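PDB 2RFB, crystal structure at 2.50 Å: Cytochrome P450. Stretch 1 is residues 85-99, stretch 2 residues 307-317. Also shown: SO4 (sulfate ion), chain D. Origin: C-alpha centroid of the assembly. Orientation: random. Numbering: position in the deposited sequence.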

ATOM      1  N   LEU A  85     -17.051  -8.711  -9.123  1.00 70.11           N
ATOM      2  CA  LEU A  85     -16.285  -9.732  -8.412  1.00 70.56           C
ATOM      3  C   LEU A  85     -16.911 -10.278  -7.144  1.00 71.16           C
ATOM      4  O   LEU A  85     -16.596 -11.399  -6.741  1.00 71.96           O
ATOM      5  CB  LEU A  85     -14.954  -9.151  -7.983  1.00 70.63           C
ATOM      6  CG  LEU A  85     -14.006  -8.694  -9.060  1.00 69.87           C
ATOM      7  CD1 LEU A  85     -12.956  -7.921  -8.304  1.00 62.45           C
ATOM      8  CD2 LEU A  85     -13.454  -9.933  -9.863  1.00 64.41           C
ATOM      9  N   ILE A  86     -17.712  -9.455  -6.467  1.00 71.37           N
ATOM     10  CA  ILE A  86     -18.399  -9.859  -5.233  1.00 71.20           C
ATOM     11  C   ILE A  86     -19.667 -10.690  -5.539  1.00 72.46           C
ATOM     12  O   ILE A  86     -20.129 -11.449  -4.675  1.00 73.31           O
ATOM     13  CB  ILE A  86     -18.771  -8.584  -4.400  1.00 71.51           C
ATOM     14  CG1 ILE A  86     -18.958  -8.887  -2.909  1.00 71.03           C
ATOM     15  CG2 ILE A  86     -20.062  -7.874  -4.961  1.00 69.15           C
ATOM     16  CD1 ILE A  86     -17.755  -9.222  -2.135  1.00 70.12           C
ATOM     17  N   LYS A  87     -20.213 -10.546  -6.762  1.00 72.71           N
ATOM     18  CA  LYS A  87     -21.511 -11.123  -7.182  1.00 73.40           C
ATOM     19  C   LYS A  87     -21.718 -12.559  -6.764  1.00 73.24           C
ATOM     20  O   LYS A  87     -22.829 -12.972  -6.438  1.00 72.78           O
ATOM     21  CB  LYS A  87     -21.625 -11.120  -8.712  1.00 73.69           C
ATOM     22  CG  LYS A  87     -22.587 -10.145  -9.323  1.00 74.54           C
ATOM     23  CD  LYS A  87     -22.558 -10.348 -10.839  1.00 76.72           C
ATOM     24  CE  LYS A  87     -23.503  -9.411 -11.566  1.00 79.40           C
ATOM     25  NZ  LYS A  87     -23.927  -9.991 -12.890  1.00 81.73           N
ATOM     26  N   ASN A  88     -20.631 -13.310  -6.817  1.00 73.18           N
ATOM     27  CA  ASN A  88     -20.686 -14.756  -6.883  1.00 74.37           C
ATOM     28  C   ASN A  88     -19.426 -15.272  -6.243  1.00 73.98           C
ATOM     29  O   ASN A  88     -18.658 -16.027  -6.852  1.00 74.87           O
ATOM     30  CB  ASN A  88     -20.691 -15.179  -8.343  1.00 75.18           C
ATOM     31  CG  ASN A  88     -19.645 -14.425  -9.170  1.00 78.77           C
ATOM     32  OD1 ASN A  88     -18.861 -13.590  -8.644  1.00 80.33           O
ATOM     33  ND2 ASN A  88     -19.646 -14.690 -10.490  1.00 82.50           N
ATOM     34  N   ILE A  89     -19.187 -14.820  -5.024  1.00 72.18           N
ATOM     35  CA  ILE A  89     -17.947 -15.097  -4.389  1.00 70.56           C
ATOM     36  C   ILE A  89     -18.212 -16.128  -3.332  1.00 70.17           C
ATOM     37  O   ILE A  89     -17.311 -16.828  -2.913  1.00 70.28           O
ATOM     38  CB  ILE A  89     -17.380 -13.811  -3.761  1.00 70.27           C
ATOM     39  CG1 ILE A  89     -15.894 -13.916  -3.571  1.00 68.16           C
ATOM     40  CG2 ILE A  89     -18.058 -13.494  -2.452  1.00 69.09           C
ATOM     41  CD1 ILE A  89     -15.411 -12.734  -2.863  1.00 72.36           C
ATOM     42  N   ASP A  90     -19.466 -16.217  -2.907  1.00 69.22           N
ATOM     43  CA  ASP A  90     -19.824 -17.094  -1.817  1.00 69.42           C
ATOM     44  C   ASP A  90     -19.069 -18.419  -1.879  1.00 68.82           C
ATOM     45  O   ASP A  90     -18.910 -19.018  -2.954  1.00 67.75           O
ATOM     46  CB  ASP A  90     -21.340 -17.331  -1.803  1.00 69.93           C
ATOM     47  CG  ASP A  90     -22.108 -16.049  -1.630  1.00 71.24           C
ATOM     48  OD1 ASP A  90     -22.422 -15.687  -0.457  1.00 69.19           O
ATOM     49  OD2 ASP A  90     -22.342 -15.387  -2.679  1.00 73.72           O
ATOM     50  N   ASN A  91     -18.590 -18.847  -0.711  1.00 68.49           N
ATOM     51  CA  ASN A  91     -17.928 -20.142  -0.539  1.00 67.74           C
ATOM     52  C   ASN A  91     -16.507 -20.200  -1.023  1.00 66.84           C
ATOM     53  O   ASN A  91     -15.844 -21.214  -0.824  1.00 66.88           O
ATOM     54  CB  ASN A  91     -18.698 -21.232  -1.236  1.00 67.80           C
ATOM     55  CG  ASN A  91     -19.650 -21.895  -0.332  1.00 70.65           C
ATOM     56  OD1 ASN A  91     -19.231 -22.612   0.596  1.00 74.74           O
ATOM     57  ND2 ASN A  91     -20.948 -21.698  -0.580  1.00 69.77           N
ATOM     58  N   LYS A  92     -16.049 -19.117  -1.643  1.00 65.56           N
ATOM     59  CA  LYS A  92     -14.726 -19.068  -2.254  1.00 65.55           C
ATOM     60  C   LYS A  92     -13.754 -18.347  -1.391  1.00 65.14           C
ATOM     61  O   LYS A  92     -14.136 -17.777  -0.371  1.00 64.99           O
ATOM     62  CB  LYS A  92     -14.784 -18.377  -3.614  1.00 65.69           C
ATOM     63  CG  LYS A  92     -15.510 -19.253  -4.633  1.00 67.04           C
ATOM     64  CD  LYS A  92     -15.840 -18.504  -5.870  1.00 67.96           C
ATOM     65  CE  LYS A  92     -16.677 -19.409  -6.758  1.00 69.49           C
ATOM     66  NZ  LYS A  92     -16.561 -19.001  -8.185  1.00 73.35           N
ATOM     67  N   ASP A  93     -12.496 -18.368  -1.825  1.00 64.86           N
ATOM     68  CA  ASP A  93     -11.413 -17.660  -1.172  1.00 64.48           C
ATOM     69  C   ASP A  93     -11.557 -16.186  -1.460  1.00 64.38           C
ATOM     70  O   ASP A  93     -11.399 -15.761  -2.604  1.00 64.51           O
ATOM     71  CB  ASP A  93     -10.012 -18.152  -1.619  1.00 64.28           C
ATOM     72  CG  ASP A  93      -8.857 -17.354  -0.935  1.00 65.91           C
ATOM     73  OD1 ASP A  93      -9.081 -16.645   0.067  1.00 67.24           O
ATOM     74  OD2 ASP A  93      -7.712 -17.404  -1.394  1.00 70.03           O
ATOM     75  N   ILE A  94     -11.852 -15.406  -0.425  1.00 64.04           N
ATOM     76  CA  ILE A  94     -12.148 -13.984  -0.600  1.00 64.06           C
ATOM     77  C   ILE A  94     -10.898 -13.197  -1.016  1.00 63.99           C
ATOM     78  O   ILE A  94     -10.974 -12.119  -1.613  1.00 64.05           O
ATOM     79  CB  ILE A  94     -12.612 -13.366   0.733  1.00 63.87           C
ATOM     80  CG1 ILE A  94     -13.755 -14.169   1.382  1.00 64.50           C
ATOM     81  CG2 ILE A  94     -12.968 -11.942   0.534  1.00 64.49           C
ATOM     82  CD1 ILE A  94     -15.088 -14.066   0.714  1.00 66.92           C
ATOM     83  N   ILE A  95      -9.737 -13.691  -0.603  1.00 64.00           N
ATOM     84  CA  ILE A  95      -8.478 -13.062  -0.955  1.00 62.75           C
ATOM     85  C   ILE A  95      -8.218 -13.278  -2.453  1.00 61.99           C
ATOM     86  O   ILE A  95      -8.214 -12.323  -3.228  1.00 62.95           O
ATOM     87  CB  ILE A  95      -7.345 -13.597  -0.053  1.00 63.53           C
ATOM     88  CG1 ILE A  95      -7.727 -13.339   1.410  1.00 62.50           C
ATOM     89  CG2 ILE A  95      -5.916 -13.107  -0.517  1.00 59.73           C
ATOM     90  CD1 ILE A  95      -7.653 -11.855   1.930  1.00 57.50           C
ATOM     91  N   SER A  96      -8.067 -14.500  -2.896  1.00 60.58           N
ATOM     92  CA  SER A  96      -7.689 -14.615  -4.284  1.00 61.98           C
ATOM     93  C   SER A  96      -8.770 -14.254  -5.325  1.00 62.48           C
ATOM     94  O   SER A  96      -8.448 -13.925  -6.459  1.00 62.52           O
ATOM     95  CB  SER A  96      -7.103 -15.985  -4.562  1.00 60.70           C
ATOM     96  OG  SER A  96      -8.171 -16.841  -4.697  1.00 64.00           O
ATOM     97  N   GLU A  97     -10.043 -14.309  -4.937  1.00 63.54           N
ATOM     98  CA  GLU A  97     -11.154 -14.101  -5.871  1.00 64.25           C
ATOM     99  C   GLU A  97     -11.780 -12.719  -5.747  1.00 63.99           C
ATOM    100  O   GLU A  97     -12.544 -12.319  -6.606  1.00 64.18           O
ATOM    101  CB  GLU A  97     -12.235 -15.164  -5.709  1.00 63.50           C
ATOM    102  CG  GLU A  97     -11.728 -16.550  -5.973  1.00 67.27           C
ATOM    103  CD  GLU A  97     -11.069 -16.719  -7.359  1.00 72.79           C
ATOM    104  OE1 GLU A  97     -11.735 -16.374  -8.386  1.00 72.79           O
ATOM    105  OE2 GLU A  97      -9.901 -17.231  -7.412  1.00 72.89           O
ATOM    106  N   TYR A  98     -11.476 -11.994  -4.684  1.00 63.57           N
ATOM    107  CA  TYR A  98     -12.003 -10.669  -4.592  1.00 63.58           C
ATOM    108  C   TYR A  98     -10.895  -9.699  -4.231  1.00 63.86           C
ATOM    109  O   TYR A  98     -10.639  -8.759  -4.926  1.00 64.16           O
ATOM    110  CB  TYR A  98     -13.142 -10.587  -3.563  1.00 63.94           C
ATOM    111  CG  TYR A  98     -13.673  -9.148  -3.449  1.00 64.41           C
ATOM    112  CD1 TYR A  98     -14.647  -8.652  -4.338  1.00 64.39           C
ATOM    113  CD2 TYR A  98     -13.173  -8.286  -2.479  1.00 60.77           C
ATOM    114  CE1 TYR A  98     -15.104  -7.307  -4.227  1.00 64.15           C
ATOM    115  CE2 TYR A  98     -13.624  -7.013  -2.354  1.00 61.56           C
ATOM    116  CZ  TYR A  98     -14.584  -6.523  -3.214  1.00 63.92           C
ATOM    117  OH  TYR A  98     -14.967  -5.228  -3.042  1.00 66.07           O
ATOM    118  N   ALA A  99     -10.223  -9.935  -3.122  1.00 64.70           N
ATOM    119  CA  ALA A  99      -9.295  -8.933  -2.600  1.00 64.60           C
ATOM    120  C   ALA A  99      -8.008  -8.704  -3.453  1.00 64.03           C
ATOM    121  O   ALA A  99      -7.536  -7.582  -3.529  1.00 63.99           O
ATOM    122  CB  ALA A  99      -8.985  -9.209  -1.099  1.00 64.00           C
ATOM    123  N   ILE A 307     -15.416   1.225  -0.793  1.00 62.63           N
ATOM    124  CA  ILE A 307     -16.424   0.588  -1.622  1.00 61.81           C
ATOM    125  C   ILE A 307     -16.406  -0.905  -1.272  1.00 62.18           C
ATOM    126  O   ILE A 307     -17.476  -1.533  -1.221  1.00 61.96           O
ATOM    127  CB  ILE A 307     -16.146   0.863  -3.137  1.00 62.20           C
ATOM    128  CG1 ILE A 307     -16.610   2.249  -3.553  1.00 59.07           C
ATOM    129  CG2 ILE A 307     -16.695  -0.224  -4.058  1.00 59.50           C
ATOM    130  CD1 ILE A 307     -15.692   2.863  -4.658  1.00 53.42           C
ATOM    131  N   ALA A 308     -15.203  -1.460  -1.044  1.00 61.43           N
ATOM    132  CA  ALA A 308     -15.072  -2.881  -0.680  1.00 62.23           C
ATOM    133  C   ALA A 308     -15.859  -3.190   0.579  1.00 62.26           C
ATOM    134  O   ALA A 308     -16.651  -4.111   0.606  1.00 62.01           O
ATOM    135  CB  ALA A 308     -13.593  -3.300  -0.511  1.00 62.39           C
ATOM    136  N   LEU A 309     -15.653  -2.390   1.619  1.00 63.07           N
ATOM    137  CA  LEU A 309     -16.483  -2.483   2.824  1.00 63.36           C
ATOM    138  C   LEU A 309     -17.971  -2.416   2.501  1.00 63.66           C
ATOM    139  O   LEU A 309     -18.737  -3.326   2.850  1.00 65.01           O
ATOM    140  CB  LEU A 309     -16.135  -1.356   3.780  1.00 63.55           C
ATOM    141  CG  LEU A 309     -16.763  -1.416   5.170  1.00 65.13           C
ATOM    142  CD1 LEU A 309     -16.212  -2.616   6.046  1.00 63.60           C
ATOM    143  CD2 LEU A 309     -16.437  -0.081   5.793  1.00 64.15           C
ATOM    144  N   ASN A 310     -18.400  -1.375   1.819  1.00 62.21           N
ATOM    145  CA  ASN A 310     -19.790  -1.325   1.521  1.00 62.82           C
ATOM    146  C   ASN A 310     -20.310  -2.599   0.804  1.00 63.44           C
ATOM    147  O   ASN A 310     -21.326  -3.210   1.206  1.00 63.01           O
ATOM    148  CB  ASN A 310     -20.131  -0.071   0.727  1.00 62.67           C
ATOM    149  CG  ASN A 310     -21.595   0.209   0.730  1.00 63.59           C
ATOM    150  OD1 ASN A 310     -22.126   0.759  -0.213  1.00 66.30           O
ATOM    151  ND2 ASN A 310     -22.266  -0.195   1.784  1.00 63.05           N
ATOM    152  N   ASP A 311     -19.621  -2.997  -0.249  1.00 63.51           N
ATOM    153  CA  ASP A 311     -20.018  -4.181  -0.973  1.00 64.96           C
ATOM    154  C   ASP A 311     -19.970  -5.455  -0.140  1.00 64.81           C
ATOM    155  O   ASP A 311     -20.851  -6.316  -0.293  1.00 65.39           O
ATOM    156  CB  ASP A 311     -19.143  -4.365  -2.209  1.00 65.88           C
ATOM    157  CG  ASP A 311     -19.549  -3.453  -3.339  1.00 69.86           C
ATOM    158  OD1 ASP A 311     -20.599  -2.755  -3.229  1.00 71.34           O
ATOM    159  OD2 ASP A 311     -18.820  -3.458  -4.346  1.00 73.85           O
ATOM    160  N   ILE A 312     -18.963  -5.598   0.725  1.00 63.60           N
ATOM    161  CA  ILE A 312     -18.869  -6.820   1.501  1.00 63.29           C
ATOM    162  C   ILE A 312     -19.989  -6.780   2.496  1.00 62.42           C
ATOM    163  O   ILE A 312     -20.683  -7.737   2.695  1.00 62.57           O
ATOM    164  CB  ILE A 312     -17.525  -6.951   2.204  1.00 63.62           C
ATOM    165  CG1 ILE A 312     -16.449  -7.389   1.232  1.00 62.35           C
ATOM    166  CG2 ILE A 312     -17.588  -7.881   3.424  1.00 64.44           C
ATOM    167  CD1 ILE A 312     -15.050  -7.100   1.814  1.00 62.13           C
ATOM    168  N   LEU A 313     -20.202  -5.648   3.118  1.00 63.32           N
ATOM    169  CA  LEU A 313     -21.249  -5.614   4.122  1.00 63.06           C
ATOM    170  C   LEU A 313     -22.643  -5.835   3.557  1.00 63.49           C
ATOM    171  O   LEU A 313     -23.470  -6.439   4.252  1.00 63.44           O
ATOM    172  CB  LEU A 313     -21.158  -4.361   4.988  1.00 63.77           C
ATOM    173  CG  LEU A 313     -19.982  -4.324   5.982  1.00 62.62           C
ATOM    174  CD1 LEU A 313     -19.918  -2.959   6.634  1.00 63.60           C
ATOM    175  CD2 LEU A 313     -20.217  -5.338   7.038  1.00 64.36           C
ATOM    176  N   ASN A 314     -22.917  -5.404   2.316  1.00 63.07           N
ATOM    177  CA  ASN A 314     -24.265  -5.606   1.749  1.00 63.82           C
ATOM    178  C   ASN A 314     -24.474  -6.985   1.108  1.00 64.77           C
ATOM    179  O   ASN A 314     -25.588  -7.356   0.781  1.00 64.52           O
ATOM    180  CB  ASN A 314     -24.621  -4.516   0.725  1.00 63.89           C
ATOM    181  CG  ASN A 314     -24.880  -3.166   1.367  1.00 63.29           C
ATOM    182  OD1 ASN A 314     -24.004  -2.305   1.389  1.00 67.46           O
ATOM    183  ND2 ASN A 314     -26.065  -2.977   1.899  1.00 64.37           N
ATOM    184  N   HIS A 315     -23.393  -7.717   0.882  1.00 65.71           N
ATOM    185  CA  HIS A 315     -23.483  -9.017   0.260  1.00 67.16           C
ATOM    186  C   HIS A 315     -23.703 -10.138   1.284  1.00 67.64           C
ATOM    187  O   HIS A 315     -24.474 -11.047   1.041  1.00 67.80           O
ATOM    188  CB  HIS A 315     -22.235  -9.305  -0.600  1.00 67.44           C
ATOM    189  CG  HIS A 315     -22.416 -10.468  -1.512  1.00 67.50           C
ATOM    190  ND1 HIS A 315     -21.991 -11.738  -1.186  1.00 66.98           N
ATOM    191  CD2 HIS A 315     -23.061 -10.577  -2.702  1.00 70.99           C
ATOM    192  CE1 HIS A 315     -22.343 -12.575  -2.155  1.00 69.19           C
ATOM    193  NE2 HIS A 315     -22.991 -11.897  -3.086  1.00 68.28           N
ATOM    194  N   PHE A 316     -23.038 -10.063   2.431  1.00 68.66           N
ATOM    195  CA  PHE A 316     -23.197 -11.084   3.474  1.00 69.84           C
ATOM    196  C   PHE A 316     -24.123 -10.632   4.635  1.00 70.58           C
ATOM    197  O   PHE A 316     -24.121  -9.479   5.006  1.00 70.65           O
ATOM    198  CB  PHE A 316     -21.804 -11.492   4.002  1.00 69.58           C
ATOM    199  CG  PHE A 316     -20.871 -12.001   2.926  1.00 68.49           C
ATOM    200  CD1 PHE A 316     -21.036 -13.275   2.382  1.00 68.93           C
ATOM    201  CD2 PHE A 316     -19.840 -11.199   2.445  1.00 65.88           C
ATOM    202  CE1 PHE A 316     -20.155 -13.743   1.372  1.00 69.29           C
ATOM    203  CE2 PHE A 316     -18.973 -11.648   1.441  1.00 64.06           C
ATOM    204  CZ  PHE A 316     -19.119 -12.912   0.916  1.00 67.61           C
ATOM    205  N   LYS A 317     -24.911 -11.534   5.204  1.00 72.06           N
ATOM    206  CA  LYS A 317     -25.729 -11.193   6.380  1.00 74.04           C
ATOM    207  C   LYS A 317     -24.913 -11.419   7.662  1.00 74.78           C
ATOM    208  O   LYS A 317     -25.013 -10.656   8.626  1.00 75.79           O
ATOM    209  CB  LYS A 317     -27.031 -12.020   6.430  1.00 73.82           C
ATOM    210  CG  LYS A 317     -28.189 -11.529   5.522  1.00 74.42           C
ATOM    211  CD  LYS A 317     -29.539 -12.306   5.800  1.00 74.48           C
ATOM    212  CE  LYS A 317     -29.658 -13.653   5.014  1.00 75.57           C
ATOM    213  NZ  LYS A 317     -30.982 -14.447   5.204  1.00 74.68           N
TER
HETATM  214  S   SO4 D 900     -25.213 -14.598   3.529  1.00 88.19           S
HETATM  215  O1  SO4 D 900     -24.253 -14.936   4.583  1.00 88.21           O
HETATM  216  O2  SO4 D 900     -26.325 -15.559   3.567  1.00 87.92           O
HETATM  217  O3  SO4 D 900     -25.835 -13.286   3.780  1.00 89.80           O
HETATM  218  O4  SO4 D 900     -24.545 -14.560   2.215  1.00 86.91           O

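No hydrogen bond joins these two stretches, which together bury 467 Å²; they illustrate how shape and apolar packing can hold segments together while the helix of stretch 2 keeps its own backbone bonds. H315 makes the point: its ring lies with one face over the carbonyl of I86, so that NE2 sits 3.3 Å from I86 O, yet the angle is too poor for a hydrogen bond.

The helix of stretch 2 carries its own i to i+4 bonds, such as I312 N to A308 O at 2.8 Å. Stretch 1 leaves a helix, passes through a type II turn from I89 to K92, and enters a second helix capped by D93, whose OD1 accepts from I95 N at 3.1 Å. The axis of this second helix stays 13.3 Å from that of 307-315, and Y98 reaches from one to the other. It meets A308 at its ring edge, with CE2 4.1 Å and OH 3.5 Å from A308 CB; its hydroxyl finds a hydrogen-bonding partner elsewhere in the structure.

Apolar contacts make up much of the packing outside that helix pair. I86 points toward the other stretch and sets CD1 4.0 Å from I312 CG1. F316, just past the helix, brings CZ to 3.6 Å from I89 CG2 and 4.2 Å from I94 CD1.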